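PDB 3I8S: ferrous iron transport protein B from Escherichia coli, which takes up ferrous iron across the inner membrane in a GTP-driven manner, its cytosolic domain binding and slowly hydrolysing GTP. Local coordinates for residues A[12-17]-A[90-95]; A[18-23]-A[52-57]. All blocks are in the same frame, centred on the assembly; numbering follows the deposited sequence. Where two conformers were deposited one is given.

Contact 1: A[12-17]-A[90-95]; sequences PNSGKT and INVVDA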
ATOM      1  N   PRO A  12       3.648   6.384   9.610  1.00 22.26           N
ATOM      2  CA  PRO A  12       4.658   6.862  10.572  1.00 22.43           C
ATOM      3  C   PRO A  12       4.561   6.108  11.870  1.00 23.31           C
ATOM      4  O   PRO A  12       3.453   5.806  12.315  1.00 22.57           O
ATOM      5  CB  PRO A  12       4.292   8.315  10.757  1.00 22.61           C
ATOM      6  CG  PRO A  12       3.661   8.693   9.495  1.00 24.41           C
ATOM      7  CD  PRO A  12       2.807   7.488   9.135  1.00 22.57           C
ATOM      8  N   ASN A  13       5.692   5.809  12.503  1.00 23.60           N
ATOM      9  CA  ASN A  13       5.663   5.146  13.833  1.00 23.67           C
ATOM     10  C   ASN A  13       4.809   3.858  13.883  1.00 24.14           C
ATOM     11  O   ASN A  13       4.044   3.624  14.819  1.00 23.10           O
ATOM     12  CB  ASN A  13       5.247   6.091  14.942  1.00 23.12           C
ATOM     13  CG  ASN A  13       5.630   5.562  16.279  1.00 24.53           C
ATOM     14  OD1 ASN A  13       6.701   4.941  16.404  1.00 25.83           O
ATOM     15  ND2 ASN A  13       4.768   5.739  17.283  1.00 23.36           N
ATOM     16  N   SER A  14       4.941   3.070  12.836  1.00 24.85           N
ATOM     17  CA  SER A  14       4.205   1.802  12.667  1.00 26.01           C
ATOM     18  C   SER A  14       5.036   0.583  13.018  1.00 26.81           C
ATOM     19  O   SER A  14       4.539  -0.546  12.915  1.00 29.01           O
ATOM     20  CB  SER A  14       3.662   1.668  11.254  1.00 25.96           C
ATOM     21  OG  SER A  14       4.688   1.627  10.277  1.00 26.56           O
ATOM     22  N   GLY A  15       6.277   0.797  13.433  1.00 27.19           N
ATOM     23  CA  GLY A  15       7.216  -0.297  13.675  1.00 27.58           C
ATOM     24  C   GLY A  15       8.085  -0.625  12.471  1.00 27.59           C
ATOM     25  O   GLY A  15       8.868  -1.565  12.471  1.00 27.11           O
ATOM     26  N   LYS A  16       7.968   0.182  11.430  0.50 28.12           N
ATOM     27  CA  LYS A  16       8.644  -0.124  10.177  0.50 27.47           C
ATOM     28  C   LYS A  16      10.154   0.068  10.323  0.50 27.16           C
ATOM     29  O   LYS A  16      10.942  -0.733   9.795  0.50 27.16           O
ATOM     30  CB  LYS A  16       8.024   0.724   9.069  0.50 27.44           C
ATOM     31  CG  LYS A  16       8.401   0.352   7.680  0.50 28.37           C
ATOM     32  CD  LYS A  16       7.922   1.423   6.734  0.50 28.82           C
ATOM     33  CE  LYS A  16       8.799   2.664   6.820  0.50 30.96           C
ATOM     34  NZ  LYS A  16       7.971   3.881   6.701  0.50 32.89           N
ATOM     35  N   THR A  17      10.575   1.096  11.061  1.00 27.28           N
ATOM     36  CA  THR A  17      11.977   1.299  11.295  1.00 27.47           C
ATOM     37  C   THR A  17      12.623   0.169  12.093  1.00 27.11           C
ATOM     38  O   THR A  17      13.737  -0.250  11.775  1.00 26.76           O
ATOM     39  CB  THR A  17      12.241   2.623  11.988  1.00 28.10           C
ATOM     40  OG1 THR A  17      11.775   3.643  11.108  1.00 32.71           O
ATOM     41  CG2 THR A  17      13.692   2.804  12.288  1.00 29.74           C
ATOM     42  N   ILE A  90       6.500  -5.083   1.506  1.00 24.45           N
ATOM     43  CA  ILE A  90       6.086  -5.511   2.842  1.00 23.82           C
ATOM     44  C   ILE A  90       5.478  -4.284   3.439  1.00 22.84           C
ATOM     45  O   ILE A  90       6.139  -3.228   3.580  1.00 23.62           O
ATOM     46  CB  ILE A  90       7.241  -6.046   3.733  1.00 24.31           C
ATOM     47  CG1 ILE A  90       7.787  -7.332   3.097  1.00 24.93           C
ATOM     48  CG2 ILE A  90       6.733  -6.303   5.190  1.00 23.72           C
ATOM     49  CD1 ILE A  90       9.048  -7.790   3.717  1.00 25.04           C
ATOM     50  N   ASN A  91       4.200  -4.410   3.747  1.00 23.80           N
ATOM     51  CA  ASN A  91       3.420  -3.337   4.314  1.00 23.53           C
ATOM     52  C   ASN A  91       3.276  -3.541   5.795  1.00 23.53           C
ATOM     53  O   ASN A  91       2.585  -4.457   6.212  1.00 24.46           O
ATOM     54  CB  ASN A  91       2.067  -3.267   3.614  1.00 24.17           C
ATOM     55  CG  ASN A  91       1.115  -2.215   4.210  1.00 23.67           C
ATOM     56  OD1 ASN A  91       1.509  -1.149   4.756  1.00 26.64           O
ATOM     57  ND2 ASN A  91      -0.158  -2.509   4.063  1.00 21.23           N
ATOM     58  N   VAL A  92       3.971  -2.721   6.561  1.00 22.87           N
ATOM     59  CA  VAL A  92       3.962  -2.807   8.047  1.00 22.95           C
ATOM     60  C   VAL A  92       2.735  -2.114   8.581  1.00 24.07           C
ATOM     61  O   VAL A  92       2.554  -0.920   8.348  1.00 25.61           O
ATOM     62  CB  VAL A  92       5.246  -2.273   8.649  1.00 24.05           C
ATOM     63  CG1 VAL A  92       5.224  -2.538  10.131  1.00 23.38           C
ATOM     64  CG2 VAL A  92       6.455  -2.943   7.963  1.00 27.94           C
ATOM     65  N   VAL A  93       1.862  -2.871   9.240  1.00 22.36           N
ATOM     66  CA  VAL A  93       0.561  -2.391   9.677  1.00 22.83           C
ATOM     67  C   VAL A  93       0.455  -2.489  11.174  1.00 22.96           C
ATOM     68  O   VAL A  93       0.665  -3.533  11.752  1.00 23.70           O
ATOM     69  CB  VAL A  93      -0.603  -3.192   8.996  1.00 21.94           C
ATOM     70  CG1 VAL A  93      -1.995  -2.899   9.689  1.00 21.39           C
ATOM     71  CG2 VAL A  93      -0.592  -2.906   7.482  1.00 22.29           C
ATOM     72  N   ASP A  94       0.202  -1.357  11.810  1.00 22.84           N
ATOM     73  CA  ASP A  94      -0.023  -1.239  13.260  1.00 22.27           C
ATOM     74  C   ASP A  94      -1.391  -1.841  13.685  1.00 21.96           C
ATOM     75  O   ASP A  94      -2.411  -1.213  13.480  1.00 22.67           O
ATOM     76  CB  ASP A  94       0.086   0.248  13.649  1.00 23.04           C
ATOM     77  CG  ASP A  94      -0.189   0.534  15.128  1.00 22.70           C
ATOM     78  OD1 ASP A  94      -0.396  -0.414  15.933  1.00 24.64           O
ATOM     79  OD2 ASP A  94      -0.186   1.747  15.551  1.00 22.60           O
ATOM     80  N   ALA A  95      -1.389  -3.038  14.300  1.00 22.16           N
ATOM     81  CA  ALA A  95      -2.628  -3.670  14.805  1.00 22.50           C
ATOM     82  C   ALA A  95      -3.476  -2.797  15.761  1.00 21.83           C
ATOM     83  O   ALA A  95      -4.696  -2.979  15.866  1.00 23.16           O
ATOM     84  CB  ALA A  95      -2.313  -5.038  15.455  1.00 23.11           C
TER
HETATM   85  O   HOH W   1       2.312   2.511  16.551  1.00 22.95           O

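Contact 2: A[18-23]-A[52-57]; sequences TLFNQL and VTLVDL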
ATOM      1  N   THR A  18      11.946  -0.293  13.142  1.00 26.27           N
ATOM      2  CA  THR A  18      12.525  -1.373  13.940  0.50 26.37           C
ATOM      3  C   THR A  18      12.594  -2.667  13.117  1.00 25.08           C
ATOM      4  O   THR A  18      13.612  -3.388  13.228  1.00 24.26           O
ATOM      5  CB  THR A  18      11.776  -1.613  15.238  0.50 26.57           C
ATOM      6  OG1 THR A  18      10.413  -1.913  14.927  0.50 29.60           O
ATOM      7  CG2 THR A  18      11.880  -0.362  16.155  0.50 26.45           C
ATOM      8  N   LEU A  19      11.574  -2.936  12.305  1.00 25.35           N
ATOM      9  CA  LEU A  19      11.571  -4.114  11.412  1.00 24.92           C
ATOM     10  C   LEU A  19      12.742  -4.031  10.422  1.00 24.57           C
ATOM     11  O   LEU A  19      13.448  -5.007  10.179  1.00 24.78           O
ATOM     12  CB  LEU A  19      10.239  -4.321  10.677  1.00 25.23           C
ATOM     13  CG  LEU A  19      10.167  -5.568   9.775  1.00 25.26           C
ATOM     14  CD1 LEU A  19      10.634  -6.874  10.562  1.00 24.29           C
ATOM     15  CD2 LEU A  19       8.755  -5.723   9.167  1.00 25.76           C
ATOM     16  N   PHE A  20      12.915  -2.861   9.839  1.00 24.31           N
ATOM     17  CA  PHE A  20      14.018  -2.622   8.906  1.00 24.68           C
ATOM     18  C   PHE A  20      15.341  -2.978   9.571  1.00 24.83           C
ATOM     19  O   PHE A  20      16.134  -3.732   9.011  1.00 25.66           O
ATOM     20  CB  PHE A  20      14.053  -1.149   8.463  1.00 23.94           C
ATOM     21  CG  PHE A  20      15.145  -0.865   7.498  1.00 23.87           C
ATOM     22  CD1 PHE A  20      15.004  -1.240   6.154  1.00 23.83           C
ATOM     23  CD2 PHE A  20      16.327  -0.317   7.909  1.00 24.05           C
ATOM     24  CE1 PHE A  20      16.022  -1.019   5.249  1.00 22.11           C
ATOM     25  CE2 PHE A  20      17.372  -0.085   6.984  1.00 25.56           C
ATOM     26  CZ  PHE A  20      17.199  -0.453   5.644  1.00 22.65           C
ATOM     27  N   ASN A  21      15.559  -2.431  10.762  1.00 24.75           N
ATOM     28  CA  ASN A  21      16.791  -2.655  11.499  1.00 25.78           C
ATOM     29  C   ASN A  21      16.988  -4.124  11.893  1.00 25.33           C
ATOM     30  O   ASN A  21      18.095  -4.651  11.827  1.00 25.60           O
ATOM     31  CB  ASN A  21      16.829  -1.739  12.720  1.00 25.69           C
ATOM     32  CG  ASN A  21      17.096  -0.316  12.348  1.00 27.43           C
ATOM     33  OD1 ASN A  21      17.693  -0.049  11.303  1.00 26.86           O
ATOM     34  ND2 ASN A  21      16.687   0.625  13.216  1.00 28.44           N
ATOM     35  N   GLN A  22      15.898  -4.785  12.260  1.00 25.47           N
ATOM     36  CA  GLN A  22      15.938  -6.195  12.630  1.00 26.70           C
ATOM     37  C   GLN A  22      16.316  -7.073  11.446  1.00 26.33           C
ATOM     38  O   GLN A  22      17.085  -8.017  11.590  1.00 28.08           O
ATOM     39  CB  GLN A  22      14.577  -6.625  13.156  1.00 27.22           C
ATOM     40  CG  GLN A  22      14.335  -6.136  14.552  1.00 28.22           C
ATOM     41  CD  GLN A  22      12.947  -6.409  15.061  1.00 29.83           C
ATOM     42  OE1 GLN A  22      12.033  -6.752  14.311  1.00 35.19           O
ATOM     43  NE2 GLN A  22      12.767  -6.208  16.358  1.00 37.18           N
ATOM     44  N   LEU A  23      15.787  -6.761  10.279  1.00 25.01           N
ATOM     45  CA  LEU A  23      16.006  -7.588   9.076  1.00 24.67           C
ATOM     46  C   LEU A  23      17.423  -7.414   8.528  1.00 24.63           C
ATOM     47  O   LEU A  23      18.082  -8.366   8.144  1.00 24.05           O
ATOM     48  CB  LEU A  23      14.981  -7.231   8.026  1.00 23.61           C
ATOM     49  CG  LEU A  23      13.596  -7.837   8.275  1.00 24.07           C
ATOM     50  CD1 LEU A  23      12.619  -7.248   7.289  1.00 22.38           C
ATOM     51  CD2 LEU A  23      13.691  -9.361   8.142  1.00 24.85           C
ATOM     52  N   VAL A  52      17.942 -10.551  -0.701  1.00 21.40           N
ATOM     53  CA  VAL A  52      17.019  -9.425  -0.746  1.00 21.84           C
ATOM     54  C   VAL A  52      17.697  -8.059  -0.523  1.00 22.13           C
ATOM     55  O   VAL A  52      18.595  -7.910   0.312  1.00 22.52           O
ATOM     56  CB  VAL A  52      15.894  -9.575   0.336  1.00 20.65           C
ATOM     57  CG1 VAL A  52      14.971  -8.299   0.385  1.00 23.59           C
ATOM     58  CG2 VAL A  52      15.084 -10.883   0.119  1.00 22.64           C
ATOM     59  N   THR A  53      17.282  -7.095  -1.333  1.00 22.24           N
ATOM     60  CA  THR A  53      17.525  -5.679  -1.074  1.00 23.01           C
ATOM     61  C   THR A  53      16.220  -5.132  -0.580  1.00 22.94           C
ATOM     62  O   THR A  53      15.203  -5.225  -1.274  1.00 22.31           O
ATOM     63  CB  THR A  53      17.963  -4.892  -2.337  1.00 23.69           C
ATOM     64  OG1 THR A  53      19.224  -5.413  -2.812  1.00 25.50           O
ATOM     65  CG2 THR A  53      18.126  -3.407  -2.030  1.00 23.99           C
ATOM     66  N   LEU A  54      16.275  -4.523   0.595  1.00 23.34           N
ATOM     67  CA  LEU A  54      15.134  -3.912   1.270  1.00 23.28           C
ATOM     68  C   LEU A  54      15.295  -2.405   1.275  1.00 22.71           C
ATOM     69  O   LEU A  54      16.248  -1.880   1.828  1.00 20.64           O
ATOM     70  CB  LEU A  54      15.053  -4.429   2.721  1.00 22.51           C
ATOM     71  CG  LEU A  54      13.841  -4.062   3.547  1.00 24.70           C
ATOM     72  CD1 LEU A  54      12.602  -4.693   2.874  1.00 24.97           C
ATOM     73  CD2 LEU A  54      14.071  -4.475   5.063  1.00 22.95           C
ATOM     74  N   VAL A  55      14.358  -1.721   0.645  1.00 22.52           N
ATOM     75  CA  VAL A  55      14.344  -0.275   0.523  1.00 24.34           C
ATOM     76  C   VAL A  55      13.309   0.285   1.486  1.00 25.53           C
ATOM     77  O   VAL A  55      12.099  -0.039   1.404  1.00 26.04           O
ATOM     78  CB  VAL A  55      14.013   0.158  -0.947  1.00 24.37           C
ATOM     79  CG1 VAL A  55      13.996   1.688  -1.032  1.00 24.23           C
ATOM     80  CG2 VAL A  55      15.005  -0.459  -1.926  1.00 25.07           C
ATOM     81  N   ASP A  56      13.769   1.073   2.428  1.00 25.98           N
ATOM     82  CA  ASP A  56      12.891   1.608   3.468  1.00 26.23           C
ATOM     83  C   ASP A  56      12.197   2.848   2.927  1.00 26.87           C
ATOM     84  O   ASP A  56      12.861   3.861   2.692  1.00 29.62           O
ATOM     85  CB  ASP A  56      13.711   1.985   4.695  1.00 26.72           C
ATOM     86  CG  ASP A  56      12.840   2.526   5.848  1.00 28.92           C
ATOM     87  OD1 ASP A  56      11.684   2.114   6.018  1.00 33.67           O
ATOM     88  OD2 ASP A  56      13.383   3.330   6.593  1.00 39.45           O
ATOM     89  N   LEU A  57      10.899   2.827   2.785  1.00 24.26           N
ATOM     90  CA  LEU A  57      10.226   4.012   2.225  1.00 24.85           C
ATOM     91  C   LEU A  57       9.765   4.967   3.355  1.00 25.29           C
ATOM     92  O   LEU A  57       9.462   4.517   4.462  1.00 25.09           O
ATOM     93  CB  LEU A  57       9.061   3.575   1.358  1.00 25.06           C
ATOM     94  CG  LEU A  57       9.346   2.614   0.215  1.00 25.84           C
ATOM     95  CD1 LEU A  57       8.086   2.358  -0.570  1.00 28.96           C
ATOM     96  CD2 LEU A  57      10.500   3.167  -0.648  1.00 25.80           C
TER

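Contact 1: A[12-17]-A[90-95]
Segment 12-17, the end of a loop and the first residues of helix 16-24, bends over the C-terminal half of strand 88-94, with the CA atoms of Ser14 and Asp94 5.2 Å apart and those of Lys16 and Val92 5.8 Å apart. Val92 is the strand residue that makes the contact, its two methyls going to Ser14 and Lys16. Its CG1, anti to the backbone N (chi1 -174°), lies 3.5 Å from Ser14 O, while CG2 is 3.8 Å from Lys16 CG. Of the lysine side chain, CB and CG make the contact with Val92; in the conformer given, the chain then bends at chi3 (75°) and NZ hydrogen-bonds to Leu57 O. The segment belongs to the P-loop (Walker A motif), residues 10-17, which bind GTP. Gly15 sits at the N-cap of helix 16-24 with phi 93°, a backbone shape in which a CB would jam against the preceding carbonyl. Ser14 turns its side chain to the strand, yet OG hydrogen-bonds back to Asn11 O within the loop. Farther out, one water donates to both sides, 2.7 Å from Asn13 O and 2.8 Å from Asp94 OD2, and the carboxylate is also held by Ser96 and Asn97.

Contact 2: A[18-23]-A[52-57]
Phe20 reaches from helix 16-24 to strand 51-56 and lodges its ring beside Leu54 and Asp56, which project from the same side of the strand. With CG anti to the backbone N (chi1 -179°), the ring presents one face to Asp56 and an edge to the backbone of Leu54. The CB of Asp56 stands over that face, 4.1 Å from the centroid of the Phe20 ring and 25° off the ring normal, a CH-pi contact displaced toward the rim at CD1 and CE1. The carboxylate is roughly parallel to the ring, stacked beyond the methylene, with CB making the close contact. At the edge, Leu54 O lies in the ring plane, 3.5 Å from Phe20 CE1.

The leucine side chain runs past the phenylalanine in the opposite direction and brings CD2 within 3.5 Å of Phe20 CD1. The same methyl meets the next helical turn, 3.8 Å from Leu23 CD1, where the two leucines cross at about a right angle. Leu54 CD2 is therefore wedged between two side chains three residues apart on the helix. The segments run nearly antiparallel (157°), their axes 9.9 Å apart, as a helix packs on the central sheet of a Ras-like G domain. Leu8 of the neighbouring strand 4-10 also touches Phe20, and Phe45 of strand 39-46 touches Leu23.

Across this interface the attraction is apolar and CH-pi in kind; Asp56 contributes its methylene to the ring, leaving its carboxylate, part of a predicted GTP-binding segment, beside Lys16 of the established P-loop site.

Contacts 1 and 2 have centres about 11 Å apart and share helix 16-24: its N-terminal end and the loop before it pack on strand 88-94, its next turns on strand 51-56. Strand 4-10 lies between these two strands in the sheet. The lysine bond to Leu57 O, 2.8 Å from Lys16 NZ in the modelled conformer, ties contact 1 to contact 2, and the same side chain lies beside the Asp56 carboxylate. Beneath the helix, Val92 CG2 approaches Leu19 CD2 to 3.8 Å. Contact 1 holds six of the eight residues of the experimentally established P-loop site, whereas contact 2 contributes Asp56 and Leu57, predicted GTP-binding residues, and in this nucleotide-free form the two sites meet at the lysine.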